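Putative S-adenosylmethionine-dependent methyltransferase (PDB 1WYZ) probably transfers a methyl group from S-adenosylmethionine to an acceptor that is not established. Local coordinates at residues T15-V20 / R44-K49; G75-L80 / Q109-K114; S137-G142 / E165-L170. One frame throughout, in Å; residues are numbered along the deposited sequence.

Contact 1 (T15-V20 / R44-K49); sequences TPLEQV and RRFLKK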
loop_
_atom_site.group_PDB
_atom_site.type_symbol
_atom_site.label_atom_id
_atom_site.label_comp_id
_atom_site.label_asym_id
_atom_site.label_seq_id
_atom_site.Cartn_x
_atom_site.Cartn_y
_atom_site.Cartn_z
ATOM N N THR A 15 -0.948 -14.397 12.382
ATOM C CA THR A 15 -1.300 -15.295 11.286
ATOM C C THR A 15 -0.088 -16.035 10.762
ATOM O O THR A 15 1.042 -15.628 10.981
ATOM C CB THR A 15 -1.866 -14.536 10.073
ATOM O OG1 THR A 15 -0.866 -13.626 9.587
ATOM C CG2 THR A 15 -3.133 -13.783 10.436
ATOM N N PRO A 16 -0.319 -17.140 10.045
ATOM C CA PRO A 16 0.811 -17.899 9.490
ATOM C C PRO A 16 1.527 -16.990 8.485
ATOM O O PRO A 16 0.896 -16.460 7.569
ATOM C CB PRO A 16 0.129 -19.082 8.801
ATOM C CG PRO A 16 -1.147 -19.264 9.612
ATOM C CD PRO A 16 -1.602 -17.841 9.833
ATOM N N LEU A 17 2.832 -16.800 8.663
ATOM C CA LEU A 17 3.614 -15.945 7.768
ATOM C C LEU A 17 3.349 -16.165 6.271
ATOM O O LEU A 17 3.400 -15.222 5.480
ATOM C CB LEU A 17 5.110 -16.124 8.038
ATOM C CG LEU A 17 5.790 -15.192 9.042
ATOM C CD1 LEU A 17 5.089 -15.246 10.378
ATOM C CD2 LEU A 17 7.259 -15.593 9.179
ATOM N N GLU A 18 3.061 -17.401 5.884
ATOM C CA GLU A 18 2.805 -17.722 4.487
ATOM C C GLU A 18 1.466 -17.209 3.945
ATOM O O GLU A 18 1.212 -17.270 2.737
ATOM C CB GLU A 18 2.888 -19.240 4.271
ATOM C CG GLU A 18 2.053 -20.065 5.242
ATOM C CD GLU A 18 2.790 -20.383 6.538
ATOM O OE1 GLU A 18 3.152 -19.450 7.291
ATOM O OE2 GLU A 18 3.006 -21.585 6.803
ATOM N N GLN A 19 0.609 -16.714 4.826
ATOM C CA GLN A 19 -0.686 -16.200 4.393
ATOM C C GLN A 19 -0.549 -14.756 3.902
ATOM O O GLN A 19 -1.360 -14.272 3.110
ATOM C CB GLN A 19 -1.679 -16.247 5.555
ATOM C CG GLN A 19 -3.133 -15.933 5.200
ATOM C CD GLN A 19 -3.902 -15.324 6.377
ATOM O OE1 GLN A 19 -3.889 -15.854 7.492
ATOM N NE2 GLN A 19 -4.573 -14.205 6.128
ATOM N N VAL A 20 0.497 -14.075 4.359
ATOM C CA VAL A 20 0.674 -12.680 3.989
ATOM C C VAL A 20 2.050 -12.254 3.469
ATOM O O VAL A 20 2.241 -11.086 3.133
ATOM C CB VAL A 20 0.279 -11.791 5.176
ATOM C CG1 VAL A 20 -1.199 -12.032 5.530
ATOM C CG2 VAL A 20 1.176 -12.096 6.376
ATOM N N ARG A 44 13.883 -10.405 16.359
ATOM C CA ARG A 44 14.550 -11.685 16.519
ATOM C C ARG A 44 13.516 -12.810 16.506
ATOM O O ARG A 44 13.686 -13.803 15.799
ATOM C CB ARG A 44 15.371 -11.704 17.819
ATOM C CG ARG A 44 16.216 -12.960 17.991
ATOM C CD ARG A 44 17.144 -12.891 19.203
ATOM N NE ARG A 44 18.281 -11.994 19.002
ATOM C CZ ARG A 44 19.459 -12.141 19.605
ATOM N NH1 ARG A 44 19.655 -13.150 20.441
ATOM N NH2 ARG A 44 20.442 -11.283 19.373
ATOM N N ARG A 45 12.436 -12.649 17.270
ATOM C CA ARG A 45 11.389 -13.667 17.312
ATOM C C ARG A 45 10.871 -13.904 15.898
ATOM O O ARG A 45 10.646 -15.039 15.484
ATOM C CB ARG A 45 10.231 -13.215 18.204
ATOM C CG ARG A 45 10.634 -12.846 19.625
ATOM C CD ARG A 45 9.420 -12.442 20.460
ATOM N NE ARG A 45 8.538 -13.572 20.752
ATOM C CZ ARG A 45 8.847 -14.575 21.571
ATOM N NH1 ARG A 45 10.023 -14.595 22.188
ATOM N NH2 ARG A 45 7.982 -15.561 21.770
ATOM N N PHE A 46 10.689 -12.819 15.156
ATOM C CA PHE A 46 10.204 -12.903 13.785
ATOM C C PHE A 46 11.074 -13.771 12.885
ATOM O O PHE A 46 10.565 -14.646 12.182
ATOM C CB PHE A 46 10.114 -11.510 13.174
ATOM C CG PHE A 46 9.849 -11.521 11.699
ATOM C CD1 PHE A 46 8.585 -11.839 11.212
ATOM C CD2 PHE A 46 10.860 -11.202 10.788
ATOM C CE1 PHE A 46 8.330 -11.838 9.826
ATOM C CE2 PHE A 46 10.611 -11.198 9.414
ATOM C CZ PHE A 46 9.345 -11.514 8.931
ATOM N N LEU A 47 12.379 -13.517 12.885
ATOM C CA LEU A 47 13.283 -14.289 12.038
ATOM C C LEU A 47 13.237 -15.773 12.389
ATOM O O LEU A 47 13.562 -16.618 11.558
ATOM C CB LEU A 47 14.719 -13.755 12.150
ATOM C CG LEU A 47 15.012 -12.350 11.592
ATOM C CD1 LEU A 47 16.447 -11.983 11.921
ATOM C CD2 LEU A 47 14.784 -12.308 10.081
ATOM N N LYS A 48 12.828 -16.085 13.617
ATOM C CA LYS A 48 12.725 -17.472 14.065
ATOM C C LYS A 48 11.574 -18.134 13.331
ATOM O O LYS A 48 11.678 -19.278 12.886
ATOM C CB LYS A 48 12.471 -17.542 15.577
ATOM C CG LYS A 48 13.711 -17.800 16.447
ATOM C CD LYS A 48 14.150 -19.271 16.435
ATOM C CE LYS A 48 15.340 -19.529 15.515
ATOM N NZ LYS A 48 14.999 -19.432 14.074
ATOM N N LYS A 49 10.474 -17.400 13.209
ATOM C CA LYS A 49 9.288 -17.891 12.528
ATOM C C LYS A 49 9.540 -17.953 11.014
ATOM O O LYS A 49 8.914 -18.737 10.298
ATOM C CB LYS A 49 8.111 -16.968 12.850
ATOM C CG LYS A 49 6.783 -17.682 13.095
ATOM C CD LYS A 49 6.149 -18.196 11.807
ATOM C CE LYS A 49 4.705 -18.637 12.038
ATOM N NZ LYS A 49 3.974 -18.848 10.753
#
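The short, weakly bonded helical turn at 17-20, after strand 5-8, comes up to the last turns of helix 40-50, which follows strand 34-37 of the parallel sheet, with L17 and K49 closest at 7.7 Å between their CA atoms. These two side chains meet tip to tip. The lysine chain bends at chi2 (-75°) and then runs out nearly straight, so that its methylenes pass along the leucine: CD1 of L17 lies 3.4 Å from CD of K49. The other branch of L17 turns to the helix itself. Its CD2 sits 3.7 Å from the carbonyl O of K49 and 4.0 Å from CE1 of the F46 ring, which it meets obliquely. F46 is the buried member of the group; with CG anti to the backbone N (chi1 170°), its ring is carried toward the leucine. NZ of K49 comes to 3.1 Å from the backbone N of L17, but both are donors and they do not bond. The nearest counter-charge across the contact is E18, whose OE1 forms a long salt bridge of 3.6 Å with NZ of K49. E18 takes the crowded rotamer (chi1 51°), bends again at chi2 and crosses the lysine at about a right angle. It also packs on S23 of the second subunit, so the acidic end lies beside the dimer interface. The chemistry is that of a surface contact: leucine against lysine methylenes provides most of the joining, while the stretched ion pair probably adds modest attraction, partly offset by the ammonium lying close to a peptide N-H.

Contact 2 (G75-L80 / Q109-K114); sequences GYLKPL and QRQKLK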
loop_
_atom_site.group_PDB
_atom_site.type_symbol
_atom_site.label_atom_id
_atom_site.label_comp_id
_atom_site.label_asym_id
_atom_site.label_seq_id
_atom_site.Cartn_x
_atom_site.Cartn_y
_atom_site.Cartn_z
ATOM N N GLY A 75 26.217 4.947 10.553
ATOM C CA GLY A 75 27.105 3.921 11.071
ATOM C C GLY A 75 26.460 2.565 10.908
ATOM O O GLY A 75 27.123 1.579 10.606
ATOM N N TYR A 76 25.151 2.516 11.104
ATOM C CA TYR A 76 24.426 1.263 10.962
ATOM C C TYR A 76 24.481 0.739 9.527
ATOM O O TYR A 76 24.433 -0.470 9.302
ATOM C CB TYR A 76 22.961 1.439 11.351
ATOM C CG TYR A 76 22.720 1.796 12.794
ATOM C CD1 TYR A 76 23.600 1.389 13.797
ATOM C CD2 TYR A 76 21.573 2.490 13.167
ATOM C CE1 TYR A 76 23.334 1.668 15.138
ATOM C CE2 TYR A 76 21.300 2.769 14.497
ATOM C CZ TYR A 76 22.180 2.358 15.478
ATOM O OH TYR A 76 21.903 2.645 16.794
ATOM N N LEU A 77 24.569 1.658 8.564
ATOM C CA LEU A 77 24.619 1.318 7.147
ATOM C C LEU A 77 25.987 0.853 6.652
ATOM O O LEU A 77 26.101 0.319 5.548
ATOM C CB LEU A 77 24.166 2.518 6.308
ATOM C CG LEU A 77 22.671 2.736 6.048
ATOM C CD1 LEU A 77 21.887 2.614 7.321
ATOM C CD2 LEU A 77 22.471 4.110 5.430
ATOM N N LYS A 78 27.015 1.052 7.473
ATOM C CA LYS A 78 28.382 0.683 7.113
ATOM C C LYS A 78 28.524 -0.695 6.478
ATOM O O LYS A 78 29.276 -0.865 5.517
ATOM C CB LYS A 78 29.302 0.792 8.334
ATOM C CG LYS A 78 29.485 2.205 8.820
ATOM C CD LYS A 78 30.536 2.308 9.905
ATOM C CE LYS A 78 30.712 3.764 10.320
ATOM N NZ LYS A 78 31.763 3.957 11.349
ATOM N N PRO A 79 27.827 -1.704 7.019
ATOM C CA PRO A 79 27.974 -3.013 6.384
ATOM C C PRO A 79 27.491 -2.946 4.932
ATOM O O PRO A 79 28.139 -3.482 4.024
ATOM C CB PRO A 79 27.112 -3.908 7.258
ATOM C CG PRO A 79 27.350 -3.323 8.622
ATOM C CD PRO A 79 27.205 -1.835 8.348
ATOM N N LEU A 80 26.360 -2.274 4.719
ATOM C CA LEU A 80 25.809 -2.130 3.374
ATOM C C LEU A 80 26.807 -1.384 2.485
ATOM O O LEU A 80 27.040 -1.756 1.329
ATOM C CB LEU A 80 24.478 -1.369 3.411
ATOM C CG LEU A 80 23.874 -1.101 2.031
ATOM C CD1 LEU A 80 23.921 -2.373 1.203
ATOM C CD2 LEU A 80 22.459 -0.601 2.171
ATOM N N GLN A 109 19.159 6.635 1.006
ATOM C CA GLN A 109 18.966 7.245 -0.314
ATOM C C GLN A 109 19.972 8.365 -0.467
ATOM O O GLN A 109 20.531 8.569 -1.545
ATOM C CB GLN A 109 17.548 7.823 -0.465
ATOM C CG GLN A 109 16.465 6.789 -0.803
ATOM C CD GLN A 109 16.638 6.169 -2.192
ATOM O OE1 GLN A 109 15.815 5.363 -2.629
ATOM N NE2 GLN A 109 17.712 6.538 -2.882
ATOM N N ARG A 110 20.198 9.075 0.634
ATOM C CA ARG A 110 21.134 10.189 0.677
ATOM C C ARG A 110 22.546 9.718 0.336
ATOM O O ARG A 110 23.324 10.452 -0.282
ATOM C CB ARG A 110 21.107 10.823 2.070
ATOM C CG ARG A 110 21.735 12.200 2.161
ATOM C CD ARG A 110 21.448 12.797 3.525
ATOM N NE ARG A 110 21.914 14.174 3.666
ATOM C CZ ARG A 110 21.926 14.832 4.820
ATOM N NH1 ARG A 110 21.499 14.235 5.928
ATOM N NH2 ARG A 110 22.361 16.085 4.871
ATOM N N GLN A 111 22.876 8.494 0.743
ATOM C CA GLN A 111 24.190 7.938 0.455
ATOM C C GLN A 111 24.132 7.124 -0.826
ATOM O O GLN A 111 25.045 6.365 -1.141
ATOM C CB GLN A 111 24.665 7.079 1.622
ATOM C CG GLN A 111 24.783 7.883 2.903
ATOM C CD GLN A 111 25.444 7.112 4.022
ATOM O OE1 GLN A 111 25.033 6.007 4.351
ATOM N NE2 GLN A 111 26.473 7.697 4.618
ATOM N N LYS A 112 23.038 7.297 -1.558
ATOM C CA LYS A 112 22.821 6.614 -2.825
ATOM C C LYS A 112 23.014 5.097 -2.741
ATOM O O LYS A 112 23.500 4.469 -3.677
ATOM C CB LYS A 112 23.736 7.218 -3.893
ATOM C CG LYS A 112 23.532 6.682 -5.291
ATOM C CD LYS A 112 24.741 7.002 -6.169
ATOM C CE LYS A 112 24.687 6.254 -7.497
ATOM N NZ LYS A 112 24.717 4.768 -7.321
ATOM N N LEU A 113 22.636 4.510 -1.607
ATOM C CA LEU A 113 22.726 3.059 -1.444
ATOM C C LEU A 113 21.464 2.478 -2.071
ATOM O O LEU A 113 20.413 3.140 -2.085
ATOM C CB LEU A 113 22.758 2.664 0.034
ATOM C CG LEU A 113 23.927 3.105 0.907
ATOM C CD1 LEU A 113 23.637 2.689 2.361
ATOM C CD2 LEU A 113 25.241 2.508 0.380
ATOM N N LYS A 114 21.564 1.247 -2.575
ATOM C CA LYS A 114 20.425 0.568 -3.198
ATOM C C LYS A 114 19.381 0.137 -2.168
ATOM O O LYS A 114 19.694 -0.507 -1.165
ATOM C CB LYS A 114 20.894 -0.667 -3.983
ATOM C CG LYS A 114 19.773 -1.493 -4.592
ATOM C CD LYS A 114 18.974 -0.660 -5.552
ATOM C CE LYS A 114 18.081 -1.522 -6.408
ATOM N NZ LYS A 114 18.888 -2.499 -7.184
#
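One methyl, CD1 of L113, is the centre of this contact, touching two leucines that lie a turn apart on helix 70-81. It is 3.5 Å from CD2 of L80 and 3.6 Å from CD2 of L77. L80 meets it tip to tip, its CG thrown anti to the backbone N (chi1 176°), and the same CD2 of L80 lies 3.9 Å from CB of L113. L77 crosses obliquely and has a second neighbour: OE1 of Q111 rests 3.4 Å from CD2 of L77, a polar atom set against a methyl. Q111 reaches over with a chain extended beyond CG, and its NE2 holds a weak hydrogen bond to the hydroxyl of S74, one residue ahead of this part of helix 70-81. The loop that presents L113 is fixed by the end of helix 100-110. There K112, with positive phi (52°), is the C-prime residue of a Schellman motif: K112 N bonds to Q109 O at 2.8 Å, L113 N reaches back to A108 O, and the chain turns so that L113 faces the neighbouring helix. Immediately after, K114 pairs through its backbone with L5 as the chain enters the parallel sheet. Farther out, L77 also packs on V104, I107 and A108 of helix 100-110, while L80 touches M86 of strand 86-89. The joint is thus apolar where it is deepest, with Q111 and its weak bond to S74 on the exposed side; methyl packing joins helix 70-81 to the turn that leads from helix 100-110 into the sheet.

Contact 3 (S137-G142 / E165-L170); sequences SFAFHG and ESQTQL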
loop_
_atom_site.group_PDB
_atom_site.type_symbol
_atom_site.label_atom_id
_atom_site.label_comp_id
_atom_site.label_asym_id
_atom_site.label_seq_id
_atom_site.Cartn_x
_atom_site.Cartn_y
_atom_site.Cartn_z
ATOM N N SER A 137 -6.933 7.283 -6.096
ATOM C CA SER A 137 -6.696 8.537 -5.378
ATOM C C SER A 137 -7.184 8.410 -3.925
ATOM O O SER A 137 -8.389 8.445 -3.658
ATOM C CB SER A 137 -7.394 9.716 -6.069
ATOM O OG SER A 137 -7.139 10.935 -5.379
ATOM N N PHE A 138 -6.242 8.258 -3.000
ATOM C CA PHE A 138 -6.552 8.126 -1.581
ATOM C C PHE A 138 -5.411 8.748 -0.784
ATOM O O PHE A 138 -4.321 8.960 -1.326
ATOM C CB PHE A 138 -6.714 6.652 -1.221
ATOM C CG PHE A 138 -5.490 5.831 -1.497
ATOM C CD1 PHE A 138 -4.440 5.792 -0.580
ATOM C CD2 PHE A 138 -5.383 5.091 -2.682
ATOM C CE1 PHE A 138 -3.298 5.023 -0.836
ATOM C CE2 PHE A 138 -4.252 4.328 -2.939
ATOM C CZ PHE A 138 -3.207 4.290 -2.018
ATOM N N ALA A 139 -5.658 9.017 0.498
ATOM C CA ALA A 139 -4.667 9.645 1.367
ATOM C C ALA A 139 -4.695 9.100 2.802
ATOM O O ALA A 139 -5.762 9.007 3.425
ATOM C CB ALA A 139 -4.908 11.143 1.384
ATOM N N PHE A 140 -3.528 8.743 3.326
ATOM C CA PHE A 140 -3.421 8.216 4.684
ATOM C C PHE A 140 -2.928 9.323 5.625
ATOM O O PHE A 140 -1.890 9.948 5.369
ATOM C CB PHE A 140 -2.430 7.046 4.711
ATOM C CG PHE A 140 -2.225 6.452 6.084
ATOM C CD1 PHE A 140 -3.268 5.800 6.733
ATOM C CD2 PHE A 140 -0.997 6.558 6.730
ATOM C CE1 PHE A 140 -3.101 5.262 8.014
ATOM C CE2 PHE A 140 -0.812 6.022 8.017
ATOM C CZ PHE A 140 -1.874 5.374 8.653
ATOM N N HIS A 141 -3.651 9.551 6.716
ATOM C CA HIS A 141 -3.271 10.591 7.665
ATOM C C HIS A 141 -2.781 10.049 9.010
ATOM O O HIS A 141 -2.465 10.820 9.908
ATOM C CB HIS A 141 -4.458 11.534 7.886
ATOM C CG HIS A 141 -4.995 12.138 6.625
ATOM N ND1 HIS A 141 -4.508 13.315 6.093
ATOM C CD2 HIS A 141 -5.972 11.724 5.785
ATOM C CE1 HIS A 141 -5.165 13.601 4.985
ATOM N NE2 HIS A 141 -6.059 12.650 4.775
ATOM N N GLY A 142 -2.713 8.725 9.149
ATOM C CA GLY A 142 -2.258 8.135 10.401
ATOM C C GLY A 142 -3.226 8.389 11.548
ATOM O O GLY A 142 -4.389 7.976 11.479
ATOM N N GLU A 165 -11.705 16.550 -4.271
ATOM C CA GLU A 165 -10.683 15.879 -5.081
ATOM C C GLU A 165 -10.979 14.424 -5.432
ATOM O O GLU A 165 -10.114 13.735 -5.972
ATOM C CB GLU A 165 -9.323 15.920 -4.372
ATOM C CG GLU A 165 -8.755 17.305 -4.084
ATOM C CD GLU A 165 -7.438 17.237 -3.316
ATOM O OE1 GLU A 165 -6.474 16.633 -3.842
ATOM O OE2 GLU A 165 -7.362 17.780 -2.187
ATOM N N SER A 166 -12.181 13.950 -5.125
ATOM C CA SER A 166 -12.529 12.562 -5.414
ATOM C C SER A 166 -11.428 11.648 -4.895
ATOM O O SER A 166 -10.899 10.803 -5.624
ATOM C CB SER A 166 -12.702 12.365 -6.915
ATOM O OG SER A 166 -13.849 13.060 -7.366
ATOM N N GLN A 167 -11.095 11.822 -3.620
ATOM C CA GLN A 167 -10.042 11.040 -3.000
ATOM C C GLN A 167 -10.382 10.398 -1.657
ATOM O O GLN A 167 -10.765 11.063 -0.701
ATOM C CB GLN A 167 -8.816 11.920 -2.832
ATOM C CG GLN A 167 -7.607 11.223 -2.274
ATOM C CD GLN A 167 -6.515 12.216 -2.001
ATOM O OE1 GLN A 167 -6.450 12.797 -0.921
ATOM N NE2 GLN A 167 -5.665 12.445 -2.994
ATOM N N THR A 168 -10.218 9.088 -1.596
ATOM C CA THR A 168 -10.464 8.345 -0.382
ATOM C C THR A 168 -9.582 8.906 0.736
ATOM O O THR A 168 -8.409 9.219 0.507
ATOM C CB THR A 168 -10.129 6.861 -0.618
ATOM O OG1 THR A 168 -10.879 6.398 -1.746
ATOM C CG2 THR A 168 -10.468 6.006 0.613
ATOM N N GLN A 169 -10.139 9.053 1.935
ATOM C CA GLN A 169 -9.358 9.563 3.067
ATOM C C GLN A 169 -9.213 8.459 4.120
ATOM O O GLN A 169 -10.208 7.873 4.543
ATOM C CB GLN A 169 -10.047 10.792 3.671
ATOM C CG GLN A 169 -10.300 11.929 2.674
ATOM C CD GLN A 169 -9.033 12.465 1.970
ATOM O OE1 GLN A 169 -8.081 12.927 2.609
ATOM N NE2 GLN A 169 -9.038 12.409 0.639
ATOM N N LEU A 170 -7.980 8.174 4.542
ATOM C CA LEU A 170 -7.737 7.108 5.518
ATOM C C LEU A 170 -7.019 7.556 6.778
ATOM O O LEU A 170 -6.086 8.359 6.718
ATOM C CB LEU A 170 -6.891 5.973 4.910
ATOM C CG LEU A 170 -7.297 5.134 3.702
ATOM C CD1 LEU A 170 -7.076 5.918 2.417
ATOM C CD2 LEU A 170 -6.438 3.878 3.682
HETATM O O HOH W 1 -7.589 13.179 -6.363
#
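Parallel pairing brings F138, A139 and F140 into register with T168, Q169 and L170, the strand axes 4.5 Å apart and 16° from parallel. The backbone bonds are shortest at the C-terminal end of the ladder: L170 N donates to A139 O at 2.6 Å and H141 N to L170 O at 2.7 Å, both nearly along the C=O axis. On the face bearing F138 and F140, CD1 of L170 lies 3.7 Å from CB of F138. The face bearing A139 is polar yet buried. H141 NE2 gives a straight bond (167°) of 3.0 Å to OE1 of Q169, in the imidazole plane, with ring and amide 44° apart. NE2 of that same amide donates twice, to Q167 O, standing above that carbonyl's plane, and to Q167 OE1, there on a lone pair, so the amide's rotation is fixed. Q167 in turn sends NE2 to S137 OG at 3.2 Å.

Toward E165 and S166 the pairing has not yet begun. There a water bridges the two segments, 2.5 Å from S137 OG and 2.6 Å from E165 O, and the E165 carboxylate turns to R161 of the second subunit. Helix 150-165 makes the beta-alpha-beta crossover, its L158 resting on H141 and Q169, while helix 123-131 packs on F138, F140 and L170. Strand 228-233 continues the sheet beyond 168-173, and F138-F140 pair antiparallel with a strand of the second subunit.

From the N terminus the chain closes three separate loops in series, none crossing or enclosing another. Contact 1 closes the first, returning helix 40-50 to the turn after strand 5-8 by way of strand 34-37. Contact 2 comes next, joining helix 70-81 to the turn after helix 100-110, with strand 86-89 in between; the two contacts thus tie the periphery of the N-terminal parallel sheet, their centres about 27 Å apart. Past strand 115-117 and helix 123-131 the chain enters the mixed sheet, where contact 3 closes the crossover through helix 150-165. Contacts 1 and 3 lie on opposite sides of the chain's centre, about 30 Å between centres, yet both touch the second subunit.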